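Local coordinates for hypothetical protein (Chlorobium tepidum, PDB 2HR2) that is of unknown function but folds as a TPR-like alpha-alpha superhelix, a scaffold that in related proteins commonly mediates protein-protein recognition, at residues 130-135 against 144-149; 74-79 against 109-114; 59-64 against 98-103; 49-54 against 84-89; 39-44 against 54-59. All blocks are in the same frame, centred on the assembly; numbering follows the deposited sequence.

How the contacts relate
Five contacts follow the single-chain alpha-alpha superhelix from helix 27-41 to helix 142-157. Contacts 5 and 4 lie closest together, with centres about 10 Å apart, and share Gly54; contacts 5 and 3 share Cys59, so all three use helix 52-69. Contacts 4 and 2 use helix 73-90, and contacts 2 and 3 use helix 97-114. Along the chain, contacts 4, 3 and 2 interlock, their segments alternating, and contact 5 alternates with contact 4, whereas contact 1 follows all the others and joins the last two helices. Contacts 1 and 5 are about 28 Å apart between centres, on opposite sides of the chain's centre. Neighbouring and next-but-one helices are thereby tied together along the superhelix.

Contact 1: 130-135 against 144-149; sequences EMIEER and RMMEVA
Flat groups stay away from the place where Ile132 meets Met145 and Met146; three flexible apolar side chains make the contact. The guanidinium of Arg135, just after the end of helix 118-134, is engaged away from it: NH2 bonds to the carbonyl of Gln95, while NE and NH1 make weak bonds to Leu93 O and Thr139 OG1. On the contact itself, the terminal methyl of Ile132 is the reaching atom. Its CG1 lies anti to the carbonyl carbon (chi1 -69°), and the extended second torsion carries CD1 out to the helix 142-157 side. There CD1 comes 3.8 Å from CG of Met146 and, less closely, 4.3 Å from CE of Met145, so that it sits between the two side chains. Both methionines are modelled as selenomethionine, and each bends at its last torsion. No hydrogen bond joins the segments, whose nearest CA atoms, those of Ile132 and Met146, stand 8.6 Å apart. This is the surface side of the pairing of the last two helices of the superhelix. With dispersion and partial burial of carbon as its chemistry, the contact is probably modest in strength and undemanding in direction.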
# COMPACT_ATOMS: atom_id res chain seq x y z
N GLU A 130 14.56 5.60 -5.49
CA GLU A 130 14.43 6.64 -6.52
C GLU A 130 13.20 7.54 -6.29
O GLU A 130 13.29 8.75 -6.43
CB GLU A 130 14.40 6.02 -7.92
CG GLU A 130 15.77 5.48 -8.37
CD GLU A 130 15.73 4.78 -9.73
OE1 GLU A 130 14.76 4.03 -10.01
OE2 GLU A 130 16.69 4.96 -10.52
N MSE A 131 12.08 6.93 -5.91
CA MSE A 131 10.85 7.70 -5.65
C MSE A 131 10.96 8.59 -4.42
O MSE A 131 10.43 9.70 -4.41
CB MSE A 131 9.65 6.77 -5.52
CG MSE A 131 9.27 6.11 -6.84
SE MSE A 131 7.96 4.70 -6.62
CE MSE A 131 6.42 5.76 -6.07
N ILE A 132 11.64 8.10 -3.38
CA ILE A 132 11.85 8.88 -2.17
C ILE A 132 12.69 10.13 -2.49
O ILE A 132 12.41 11.22 -1.98
CB ILE A 132 12.52 8.04 -1.06
CG1 ILE A 132 11.53 6.99 -0.55
CG2 ILE A 132 12.96 8.92 0.12
CD1 ILE A 132 12.15 5.93 0.33
N GLU A 133 13.71 9.97 -3.33
CA GLU A 133 14.53 11.10 -3.75
C GLU A 133 13.70 12.09 -4.55
O GLU A 133 13.72 13.29 -4.27
CB GLU A 133 15.68 10.67 -4.65
CG GLU A 133 16.75 9.86 -4.00
CD GLU A 133 17.77 9.41 -5.01
OE1 GLU A 133 17.96 8.18 -5.13
OE2 GLU A 133 18.32 10.26 -5.73
N GLU A 134 12.98 11.56 -5.53
CA GLU A 134 12.17 12.35 -6.45
C GLU A 134 11.07 13.14 -5.74
O GLU A 134 10.80 14.28 -6.09
CB GLU A 134 11.53 11.41 -7.48
CG GLU A 134 11.04 12.09 -8.75
CD GLU A 134 10.47 11.11 -9.77
OE1 GLU A 134 10.13 9.96 -9.40
OE2 GLU A 134 10.35 11.49 -10.95
N ARG A 135 10.45 12.53 -4.73
CA ARG A 135 9.36 13.17 -4.02
C ARG A 135 9.80 14.39 -3.20
O ARG A 135 10.68 14.29 -2.35
CB ARG A 135 8.65 12.15 -3.12
CG ARG A 135 7.38 12.69 -2.46
CD ARG A 135 6.57 11.62 -1.74
NE ARG A 135 5.25 12.12 -1.37
CZ ARG A 135 5.00 12.91 -0.33
NH1 ARG A 135 5.96 13.29 0.49
NH2 ARG A 135 3.77 13.33 -0.09
N ARG A 144 13.61 3.73 7.34
CA ARG A 144 13.37 2.29 7.49
C ARG A 144 13.39 1.60 6.14
O ARG A 144 14.06 0.59 5.97
CB ARG A 144 12.00 2.05 8.14
CG ARG A 144 11.57 0.59 8.24
CD ARG A 144 10.17 0.46 8.83
NE ARG A 144 10.10 1.04 10.17
CZ ARG A 144 10.48 0.42 11.28
NH1 ARG A 144 10.99 -0.81 11.25
NH2 ARG A 144 10.38 1.05 12.45
N MSE A 145 12.64 2.15 5.18
CA MSE A 145 12.54 1.59 3.84
C MSE A 145 13.86 1.59 3.07
O MSE A 145 14.23 0.58 2.47
CB MSE A 145 11.48 2.34 3.02
CG MSE A 145 10.05 2.08 3.46
SE MSE A 145 8.72 2.90 2.28
CE MSE A 145 8.91 4.77 2.83
N MSE A 146 14.56 2.71 3.10
CA MSE A 146 15.84 2.81 2.40
C MSE A 146 16.88 1.85 2.93
O MSE A 146 17.64 1.28 2.15
CB MSE A 146 16.40 4.22 2.46
CG MSE A 146 15.67 5.20 1.57
SE MSE A 146 16.49 6.96 1.67
CE MSE A 146 16.28 7.36 3.58
N GLU A 147 16.92 1.66 4.25
CA GLU A 147 17.88 0.73 4.84
C GLU A 147 17.58 -0.71 4.43
O GLU A 147 18.49 -1.46 4.10
CB GLU A 147 17.95 0.88 6.36
CG GLU A 147 18.79 -0.19 7.03
CD GLU A 147 19.17 0.18 8.43
OE1 GLU A 147 19.86 1.20 8.60
OE2 GLU A 147 18.83 -0.58 9.36
N VAL A 148 16.31 -1.09 4.46
CA VAL A 148 15.92 -2.42 4.03
C VAL A 148 16.29 -2.60 2.56
O VAL A 148 16.88 -3.60 2.18
CB VAL A 148 14.41 -2.67 4.25
CG1 VAL A 148 13.93 -3.91 3.50
CG2 VAL A 148 14.12 -2.79 5.73
N ALA A 149 15.94 -1.61 1.75
CA ALA A 149 16.22 -1.64 0.32
C ALA A 149 17.69 -1.85 0.01
O ALA A 149 18.04 -2.70 -0.80
CB ALA A 149 15.74 -0.35 -0.34

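Contact 2: 74-79 against 109-114; sequences DEALHS and ALALDG
Leu77 and Ala111 are the closest backbone pair, CA to CA 5.4 Å, where the short helical segments run roughly antiparallel, their axes 8.5 Å apart and 145° between directions. So near an approach rests on small residues. The methyl of Ala111 presses on the backbone of the other helix, CB lying 3.8 Å from N of Leu77 and 3.9 Å from CB of the same residue, while CB of Ala76 stands more loosely beside it. Leucines extend the seam on one flank. With CG of Leu77 anti to its own amide nitrogen (chi1 180°), its isobutyl fork swings to the Leu112 side, and CD2 of Leu112 is 4.1 Å from CD1 of Leu77 and equally near CD2. The two side chains cross obliquely. All four touching residues are buried, and the contact contains no polar bond between segments. In the TPR-like superhelix this is the meeting of two consecutive helices, 73-90 and 97-114. Around the pair, Ala76 also touches Leu67 of helix 52-69, Leu112 packs on Glu120 and Ala121 of helix 118-134, and Asp113 makes a salt bridge to Arg152 of helix 142-157.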
# COMPACT_ATOMS: atom_id res chain seq x y z
N ASP A 74 2.06 -13.94 -0.91
CA ASP A 74 1.31 -14.14 -2.14
C ASP A 74 0.13 -13.16 -2.20
O ASP A 74 -0.05 -12.46 -3.20
CB ASP A 74 0.84 -15.58 -2.28
CG ASP A 74 0.45 -15.94 -3.71
OD1 ASP A 74 0.59 -15.09 -4.61
OD2 ASP A 74 0.02 -17.09 -3.93
N GLU A 75 -0.65 -13.09 -1.12
CA GLU A 75 -1.79 -12.17 -1.06
C GLU A 75 -1.33 -10.72 -1.07
O GLU A 75 -2.00 -9.86 -1.63
CB GLU A 75 -2.64 -12.44 0.18
CG GLU A 75 -3.31 -13.82 0.20
CD GLU A 75 -4.17 -14.06 1.44
OE1 GLU A 75 -4.33 -13.13 2.27
OE2 GLU A 75 -4.69 -15.20 1.59
N ALA A 76 -0.19 -10.44 -0.43
CA ALA A 76 0.37 -9.09 -0.39
C ALA A 76 0.72 -8.60 -1.79
O ALA A 76 0.40 -7.47 -2.15
CB ALA A 76 1.60 -9.05 0.51
N LEU A 77 1.38 -9.46 -2.56
CA LEU A 77 1.77 -9.13 -3.93
C LEU A 77 0.57 -8.74 -4.77
O LEU A 77 0.62 -7.74 -5.49
CB LEU A 77 2.50 -10.32 -4.57
CG LEU A 77 2.99 -10.16 -6.00
CD1 LEU A 77 3.88 -8.95 -6.15
CD2 LEU A 77 3.73 -11.41 -6.43
N HIS A 78 -0.50 -9.52 -4.68
CA HIS A 78 -1.71 -9.25 -5.46
C HIS A 78 -2.40 -7.96 -5.05
O HIS A 78 -2.90 -7.22 -5.90
CB HIS A 78 -2.64 -10.46 -5.51
CG HIS A 78 -2.18 -11.49 -6.51
ND1 HIS A 78 -2.55 -11.44 -7.84
CD2 HIS A 78 -1.33 -12.53 -6.39
CE1 HIS A 78 -1.97 -12.44 -8.49
NE2 HIS A 78 -1.22 -13.11 -7.63
N SER A 79 -2.39 -7.65 -3.76
CA SER A 79 -3.00 -6.42 -3.28
C SER A 79 -2.17 -5.22 -3.74
O SER A 79 -2.73 -4.22 -4.19
CB SER A 79 -3.14 -6.44 -1.77
OG SER A 79 -3.90 -5.32 -1.34
N ALA A 109 8.06 -5.07 -3.38
CA ALA A 109 9.45 -5.51 -3.28
C ALA A 109 9.60 -6.56 -2.18
O ALA A 109 10.21 -7.60 -2.40
CB ALA A 109 10.36 -4.33 -3.02
N LEU A 110 9.02 -6.29 -1.01
CA LEU A 110 9.07 -7.23 0.11
C LEU A 110 8.38 -8.55 -0.23
O LEU A 110 8.85 -9.61 0.17
CB LEU A 110 8.40 -6.65 1.36
CG LEU A 110 9.01 -5.43 2.05
CD1 LEU A 110 8.11 -4.98 3.20
CD2 LEU A 110 10.43 -5.71 2.54
N ALA A 111 7.26 -8.47 -0.95
CA ALA A 111 6.51 -9.66 -1.33
C ALA A 111 7.29 -10.52 -2.31
O ALA A 111 7.40 -11.73 -2.12
CB ALA A 111 5.16 -9.27 -1.92
N LEU A 112 7.83 -9.90 -3.35
CA LEU A 112 8.63 -10.61 -4.34
C LEU A 112 9.84 -11.27 -3.68
O LEU A 112 10.18 -12.40 -4.00
CB LEU A 112 9.12 -9.66 -5.43
CG LEU A 112 8.05 -9.14 -6.40
CD1 LEU A 112 8.57 -7.95 -7.19
CD2 LEU A 112 7.58 -10.25 -7.33
N ASP A 113 10.46 -10.55 -2.75
CA ASP A 113 11.62 -11.05 -2.03
C ASP A 113 11.22 -12.24 -1.16
O ASP A 113 11.91 -13.27 -1.14
CB ASP A 113 12.22 -9.92 -1.19
CG ASP A 113 13.56 -10.27 -0.57
OD1 ASP A 113 14.13 -11.34 -0.90
OD2 ASP A 113 14.05 -9.46 0.24
N GLY A 114 10.10 -12.11 -0.46
CA GLY A 114 9.57 -13.18 0.39
C GLY A 114 9.19 -14.44 -0.36
O GLY A 114 9.22 -15.53 0.20

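Contact 3: 59-64 against 98-103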
# COMPACT_ATOMS: atom_id res chain seq x y z
N CYS A 59 -7.00 1.46 -0.02
CA CYS A 59 -7.28 0.24 0.75
C CYS A 59 -6.32 -0.88 0.39
O CYS A 59 -5.82 -1.58 1.28
CB CYS A 59 -8.72 -0.23 0.52
SG CYS A 59 -9.99 0.90 1.13
N HIS A 60 -6.07 -1.07 -0.91
CA HIS A 60 -5.13 -2.10 -1.37
C HIS A 60 -3.68 -1.84 -0.93
O HIS A 60 -2.94 -2.78 -0.66
CB HIS A 60 -5.18 -2.26 -2.90
CG HIS A 60 -6.34 -3.05 -3.40
ND1 HIS A 60 -7.37 -2.48 -4.13
CD2 HIS A 60 -6.65 -4.36 -3.27
CE1 HIS A 60 -8.25 -3.42 -4.44
NE2 HIS A 60 -7.84 -4.56 -3.93
N ALA A 61 -3.28 -0.57 -0.88
CA ALA A 61 -1.94 -0.22 -0.42
C ALA A 61 -1.80 -0.61 1.04
O ALA A 61 -0.83 -1.27 1.43
CB ALA A 61 -1.70 1.27 -0.58
N GLY A 62 -2.78 -0.21 1.85
CA GLY A 62 -2.81 -0.54 3.27
C GLY A 62 -2.86 -2.04 3.48
O GLY A 62 -2.15 -2.57 4.34
N LEU A 63 -3.68 -2.73 2.70
CA LEU A 63 -3.81 -4.18 2.81
C LEU A 63 -2.49 -4.88 2.48
O LEU A 63 -2.11 -5.83 3.16
CB LEU A 63 -4.93 -4.69 1.90
CG LEU A 63 -5.21 -6.21 1.85
CD1 LEU A 63 -5.46 -6.79 3.24
CD2 LEU A 63 -6.40 -6.49 0.96
N ALA A 64 -1.81 -4.40 1.45
CA ALA A 64 -0.52 -4.97 1.04
C ALA A 64 0.52 -4.82 2.15
O ALA A 64 1.29 -5.75 2.40
CB ALA A 64 -0.02 -4.30 -0.23
N GLY A 98 1.03 10.18 -2.83
CA GLY A 98 2.37 9.66 -3.12
C GLY A 98 2.98 8.78 -2.04
O GLY A 98 3.76 7.88 -2.34
N LYS A 99 2.63 9.05 -0.78
CA LYS A 99 3.12 8.23 0.33
C LYS A 99 2.59 6.80 0.23
O LYS A 99 3.31 5.84 0.52
CB LYS A 99 2.72 8.85 1.68
CG LYS A 99 3.39 10.20 1.93
CD LYS A 99 3.12 10.75 3.31
CE LYS A 99 1.67 11.17 3.52
NZ LYS A 99 1.49 11.71 4.90
N LEU A 100 1.34 6.65 -0.19
CA LEU A 100 0.75 5.33 -0.38
C LEU A 100 1.29 4.65 -1.65
O LEU A 100 1.36 3.43 -1.70
CB LEU A 100 -0.78 5.40 -0.40
CG LEU A 100 -1.44 5.79 0.94
CD1 LEU A 100 -2.94 5.96 0.78
CD2 LEU A 100 -1.14 4.76 2.02
N TRP A 101 1.66 5.44 -2.66
CA TRP A 101 2.24 4.89 -3.89
C TRP A 101 3.56 4.21 -3.50
O TRP A 101 3.77 3.04 -3.81
CB TRP A 101 2.53 6.00 -4.90
CG TRP A 101 2.87 5.56 -6.31
CD1 TRP A 101 3.22 4.30 -6.73
CD2 TRP A 101 3.00 6.41 -7.45
NE1 TRP A 101 3.48 4.31 -8.08
CE2 TRP A 101 3.37 5.59 -8.54
CE3 TRP A 101 2.81 7.78 -7.67
CZ2 TRP A 101 3.56 6.10 -9.82
CZ3 TRP A 101 3.00 8.28 -8.94
CH2 TRP A 101 3.37 7.44 -10.00
N ILE A 102 4.42 4.96 -2.82
CA ILE A 102 5.72 4.46 -2.37
C ILE A 102 5.55 3.21 -1.51
O ILE A 102 6.29 2.24 -1.66
CB ILE A 102 6.53 5.55 -1.62
CG1 ILE A 102 6.94 6.67 -2.58
CG2 ILE A 102 7.80 4.96 -0.97
CD1 ILE A 102 7.59 7.87 -1.92
N SER A 103 4.57 3.25 -0.61
CA SER A 103 4.26 2.11 0.25
C SER A 103 3.94 0.85 -0.56
O SER A 103 4.44 -0.23 -0.25
CB SER A 103 3.07 2.46 1.15
OG SER A 103 2.61 1.34 1.88
O HOH W 1 1.67 -0.92 0.61
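Ala61 and Leu100 make the dry part of this contact, Ala61 and Ser103 the wet part. The methyl of Ala61 rests against Leu100, CB of Ala61 being 3.9 Å from Leu100 O and 4.2 Å from Leu100 CB. One turn on from Leu100, Ser103 meets a water that bridges the helices: it donates to Ala61 O at 2.7 Å and is hydrogen-bonded to Ser103 OG at 2.8 Å. The Ser103 hydroxyl reaches it because OG stands anti to the backbone nitrogen (chi1 172°). The same OG is also bonded to O1 of a glycerol, probably from the crystallisation liquor, so this hydroxyl has two partners, and the glycerol may mark a pocket. Farther out, the Leu100 side chain packs on Phe58 of helix 52-69, about a turn before Ala61, and Trp101 meets the ring of Phe87 with nearly parallel planes. Helices 52-69 and 97-114 are not consecutive: helix 73-90 comes between them in the chain, and it holds on to helix 52-69 through the Ser79 hydroxyl bonded to His60 O. Such packing of a helix on the next but one is a feature of TPR-like superhelices; the centre of this contact lies about 2 Å from the chain's centre.

Contact 4: 49-54 against 84-89; sequences AFDHAG and LHYFNR
Under the ring of Tyr86, Gly54 N bonds to Asp51 OD1, the N-cap bond that closes the start of helix 52-69 in this TPR-like superhelix. It is 3.2 Å long and nearly straight at 163°, the donor meeting the oxygen from above the carboxylate plane. The carboxylate's charge probably also suits the positive end of the helix dipole. Asp51 CG lies anti to the backbone nitrogen (chi1 -176°), which lets the carboxylate fold over the first turn. The other carboxylate oxygen, OD2, is 4.0 Å from Tyr86 OH, the groups arriving from opposite directions. The main cover is a CH-pi contact: CA of Gly54 stands over one face of the Tyr86 ring, 4.0 Å from its centroid and 28° off the normal. Ala53 O lies above the same face, offset toward the rim, so the backbone of the first helical turn and the aromatic face lie against each other. Were Tyr86 cut back to an alanine, Gly54 CA and the Ala53 methyl would probably lose their packing partner, and the first turn its aromatic cover. The ring thus joins helix 73-90 to the start of helix 52-69, and Ala57 of the latter helix touches it too. Beyond the rim, Ala53 CB touches Tyr86 CE1 at 3.6 Å.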
# COMPACT_ATOMS: atom_id res chain seq x y z
N ALA A 49 -21.80 10.26 -5.62
CA ALA A 49 -20.44 10.73 -5.91
C ALA A 49 -19.43 10.22 -4.89
O ALA A 49 -19.57 10.47 -3.69
CB ALA A 49 -20.40 12.25 -5.97
N PHE A 50 -18.43 9.50 -5.38
CA PHE A 50 -17.39 8.91 -4.53
C PHE A 50 -16.26 8.44 -5.44
O PHE A 50 -16.51 7.92 -6.53
CB PHE A 50 -17.98 7.73 -3.77
CG PHE A 50 -17.05 7.12 -2.78
CD1 PHE A 50 -16.93 7.67 -1.52
CD2 PHE A 50 -16.33 5.98 -3.09
CE1 PHE A 50 -16.08 7.11 -0.60
CE2 PHE A 50 -15.48 5.41 -2.17
CZ PHE A 50 -15.36 5.98 -0.92
N ASP A 51 -15.01 8.63 -5.01
CA ASP A 51 -13.86 8.22 -5.81
C ASP A 51 -13.51 6.76 -5.50
O ASP A 51 -12.61 6.48 -4.72
CB ASP A 51 -12.66 9.15 -5.52
CG ASP A 51 -11.44 8.84 -6.38
OD1 ASP A 51 -11.55 8.06 -7.36
OD2 ASP A 51 -10.36 9.38 -6.08
N HIS A 52 -14.23 5.83 -6.14
CA HIS A 52 -14.01 4.40 -5.92
C HIS A 52 -12.62 3.92 -6.33
O HIS A 52 -12.01 3.13 -5.62
CB HIS A 52 -15.05 3.55 -6.67
CG HIS A 52 -16.40 3.56 -6.03
ND1 HIS A 52 -17.39 4.45 -6.37
CD2 HIS A 52 -16.93 2.77 -5.06
CE1 HIS A 52 -18.47 4.22 -5.65
NE2 HIS A 52 -18.22 3.20 -4.85
N ALA A 53 -12.13 4.39 -7.47
CA ALA A 53 -10.82 3.99 -7.97
C ALA A 53 -9.71 4.36 -6.98
O ALA A 53 -8.88 3.52 -6.62
CB ALA A 53 -10.55 4.63 -9.32
N GLY A 54 -9.72 5.61 -6.53
CA GLY A 54 -8.75 6.10 -5.57
C GLY A 54 -8.89 5.47 -4.20
O GLY A 54 -7.90 5.08 -3.59
N LEU A 84 -1.03 -0.50 -7.46
CA LEU A 84 -0.12 0.05 -8.46
C LEU A 84 -0.77 0.23 -9.83
O LEU A 84 -0.37 1.11 -10.59
CB LEU A 84 1.14 -0.81 -8.56
CG LEU A 84 2.00 -0.81 -7.29
CD1 LEU A 84 3.04 -1.92 -7.35
CD2 LEU A 84 2.67 0.54 -7.07
N HIS A 85 -1.77 -0.60 -10.14
CA HIS A 85 -2.51 -0.47 -11.40
C HIS A 85 -3.14 0.92 -11.48
O HIS A 85 -3.21 1.53 -12.54
CB HIS A 85 -3.58 -1.56 -11.53
CG HIS A 85 -4.32 -1.54 -12.84
ND1 HIS A 85 -3.81 -2.08 -14.00
CD2 HIS A 85 -5.55 -1.07 -13.15
CE1 HIS A 85 -4.68 -1.92 -14.98
NE2 HIS A 85 -5.75 -1.31 -14.49
N TYR A 86 -3.59 1.43 -10.33
CA TYR A 86 -4.17 2.77 -10.23
C TYR A 86 -3.10 3.86 -10.21
O TYR A 86 -3.18 4.83 -10.96
CB TYR A 86 -5.05 2.89 -8.98
CG TYR A 86 -5.61 4.28 -8.75
CD1 TYR A 86 -6.72 4.73 -9.45
CD2 TYR A 86 -5.01 5.15 -7.84
CE1 TYR A 86 -7.23 6.01 -9.24
CE2 TYR A 86 -5.52 6.43 -7.62
CZ TYR A 86 -6.63 6.85 -8.33
OH TYR A 86 -7.14 8.11 -8.13
N PHE A 87 -2.10 3.70 -9.34
CA PHE A 87 -1.05 4.72 -9.20
C PHE A 87 -0.22 4.95 -10.46
O PHE A 87 0.19 6.08 -10.73
CB PHE A 87 -0.13 4.43 -8.01
CG PHE A 87 -0.80 4.54 -6.67
CD1 PHE A 87 -1.37 5.73 -6.26
CD2 PHE A 87 -0.80 3.47 -5.79
CE1 PHE A 87 -1.97 5.84 -5.02
CE2 PHE A 87 -1.39 3.57 -4.54
CZ PHE A 87 -1.98 4.76 -4.16
N ASN A 88 0.04 3.90 -11.24
CA ASN A 88 0.80 4.06 -12.47
C ASN A 88 0.01 4.85 -13.52
O ASN A 88 0.60 5.54 -14.35
CB ASN A 88 1.26 2.71 -13.02
CG ASN A 88 2.29 2.02 -12.12
OD1 ASN A 88 2.87 2.63 -11.21
ND2 ASN A 88 2.54 0.75 -12.39
N ARG A 89 -1.32 4.76 -13.46
CA ARG A 89 -2.19 5.48 -14.39
C ARG A 89 -2.53 6.90 -13.92
O ARG A 89 -2.25 7.86 -14.63
CB ARG A 89 -3.48 4.69 -14.64

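Contact 5: 39-44 against 54-59; sequences EISHTM and GFDAFC
Ser41, in the last turn of helix 27-41, sets CB against Phe55, 3.8 Å from CE2, at an oblique angle to the ring. Its OG lies between the backbone nitrogen and the carbonyl carbon (chi1 74°) and bonds back to Met38 O; Ser41 OG is also 3.7 Å from Asp56 OD1. Next, His42 reaches across: NE2 makes a weak hydrogen bond to OD2 of Asp56, 2.8 Å long but bent to 130°, the oxygen arriving at the ring edge near its plane. Ring and carboxylate planes are 37° apart. Ser41 OG lies over one face of the imidazole, offset toward the rim, and ND1 holds weakly to Met38 O, so the ring has a partner at each nitrogen. With Asp56 exchanged for an alanine, His42 NE2 is likely to lose its acceptor and the imidazole to turn more freely. In the TPR-like fold this is where helix 27-41 ends beside the next helix, 52-69; a type I turn from Ser41 to Met44 leads the chain away. Thr43, in the turn, reaches back to Ile40 O twice, from its amide and, at 2.8 Å, from OG1, which approaches in the carbonyl plane on a lone pair. Met44 then packs its side chain on Phe50 and on Val8 of helix 4-24.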
# COMPACT_ATOMS: atom_id res chain seq x y z
N GLU A 39 -15.56 -3.39 1.21
CA GLU A 39 -16.87 -4.04 1.21
C GLU A 39 -17.97 -3.00 1.38
O GLU A 39 -18.99 -3.05 0.68
CB GLU A 39 -16.92 -5.09 2.32
CG GLU A 39 -18.17 -5.96 2.34
CD GLU A 39 -18.06 -7.13 3.31
OE1 GLU A 39 -17.02 -7.26 3.99
OE2 GLU A 39 -19.03 -7.94 3.39
N ILE A 40 -17.76 -2.05 2.29
CA ILE A 40 -18.71 -0.98 2.54
C ILE A 40 -18.79 -0.01 1.36
O ILE A 40 -19.88 0.38 0.96
CB ILE A 40 -18.35 -0.18 3.82
CG1 ILE A 40 -18.50 -1.06 5.06
CG2 ILE A 40 -19.24 1.05 3.97
CD1 ILE A 40 -17.92 -0.47 6.33
N SER A 41 -17.64 0.37 0.82
CA SER A 41 -17.61 1.31 -0.30
C SER A 41 -18.35 0.78 -1.53
O SER A 41 -18.95 1.56 -2.27
CB SER A 41 -16.18 1.68 -0.70
OG SER A 41 -15.55 0.62 -1.40
N HIS A 42 -18.31 -0.53 -1.73
CA HIS A 42 -19.00 -1.14 -2.88
C HIS A 42 -20.49 -1.43 -2.66
O HIS A 42 -21.13 -2.01 -3.54
CB HIS A 42 -18.25 -2.39 -3.36
CG HIS A 42 -16.89 -2.08 -3.91
ND1 HIS A 42 -15.73 -2.50 -3.31
CD2 HIS A 42 -16.52 -1.34 -4.98
CE1 HIS A 42 -14.69 -2.06 -4.00
NE2 HIS A 42 -15.14 -1.35 -5.02
N THR A 43 -21.05 -1.04 -1.52
CA THR A 43 -22.49 -1.19 -1.26
C THR A 43 -23.24 0.10 -1.60
O THR A 43 -24.46 0.16 -1.44
CB THR A 43 -22.82 -1.53 0.22
OG1 THR A 43 -22.52 -0.40 1.06
CG2 THR A 43 -22.04 -2.75 0.70
N MSE A 44 -22.51 1.12 -2.04
CA MSE A 44 -23.13 2.39 -2.40
C MSE A 44 -23.80 2.29 -3.76
O MSE A 44 -23.36 1.50 -4.60
CB MSE A 44 -22.06 3.49 -2.51
CG MSE A 44 -21.62 4.10 -1.21
SE MSE A 44 -20.19 5.42 -1.50
CE MSE A 44 -18.72 4.54 -0.77
N GLY A 54 -9.72 5.61 -6.53
CA GLY A 54 -8.75 6.10 -5.57
C GLY A 54 -8.89 5.47 -4.20
O GLY A 54 -7.90 5.08 -3.59
N PHE A 55 -10.12 5.35 -3.72
CA PHE A 55 -10.37 4.76 -2.42
C PHE A 55 -9.94 3.30 -2.37
O PHE A 55 -9.31 2.87 -1.40
CB PHE A 55 -11.85 4.89 -2.04
CG PHE A 55 -12.15 4.44 -0.65
CD1 PHE A 55 -11.89 5.28 0.43
CD2 PHE A 55 -12.68 3.19 -0.40
CE1 PHE A 55 -12.16 4.88 1.72
CE2 PHE A 55 -12.96 2.78 0.89
CZ PHE A 55 -12.70 3.63 1.95
N ASP A 56 -10.27 2.53 -3.41
CA ASP A 56 -9.85 1.13 -3.48
C ASP A 56 -8.32 1.01 -3.53
O ASP A 56 -7.74 0.08 -2.94
CB ASP A 56 -10.50 0.41 -4.68
CG ASP A 56 -12.01 0.18 -4.49
OD1 ASP A 56 -12.48 0.13 -3.33
OD2 ASP A 56 -12.72 0.04 -5.50
N ALA A 57 -7.66 1.95 -4.22
CA ALA A 57 -6.20 1.95 -4.29
C ALA A 57 -5.58 2.15 -2.90
O ALA A 57 -4.61 1.48 -2.55
CB ALA A 57 -5.72 3.05 -5.23
N PHE A 58 -6.15 3.06 -2.13
CA PHE A 58 -5.67 3.35 -0.78
C PHE A 58 -5.85 2.12 0.10
O PHE A 58 -4.96 1.77 0.87
CB PHE A 58 -6.44 4.54 -0.20
CG PHE A 58 -6.06 5.88 -0.78
CD1 PHE A 58 -5.57 6.03 -2.08
CD2 PHE A 58 -6.29 7.04 -0.04
CE1 PHE A 58 -5.26 7.28 -2.60
CE2 PHE A 58 -5.98 8.29 -0.55
CZ PHE A 58 -5.47 8.41 -1.83
N CYS A 59 -7.00 1.46 -0.02
CA CYS A 59 -7.28 0.24 0.75
C CYS A 59 -6.32 -0.88 0.39
O CYS A 59 -5.82 -1.58 1.28
CB CYS A 59 -8.72 -0.23 0.52
SG CYS A 59 -9.99 0.90 1.13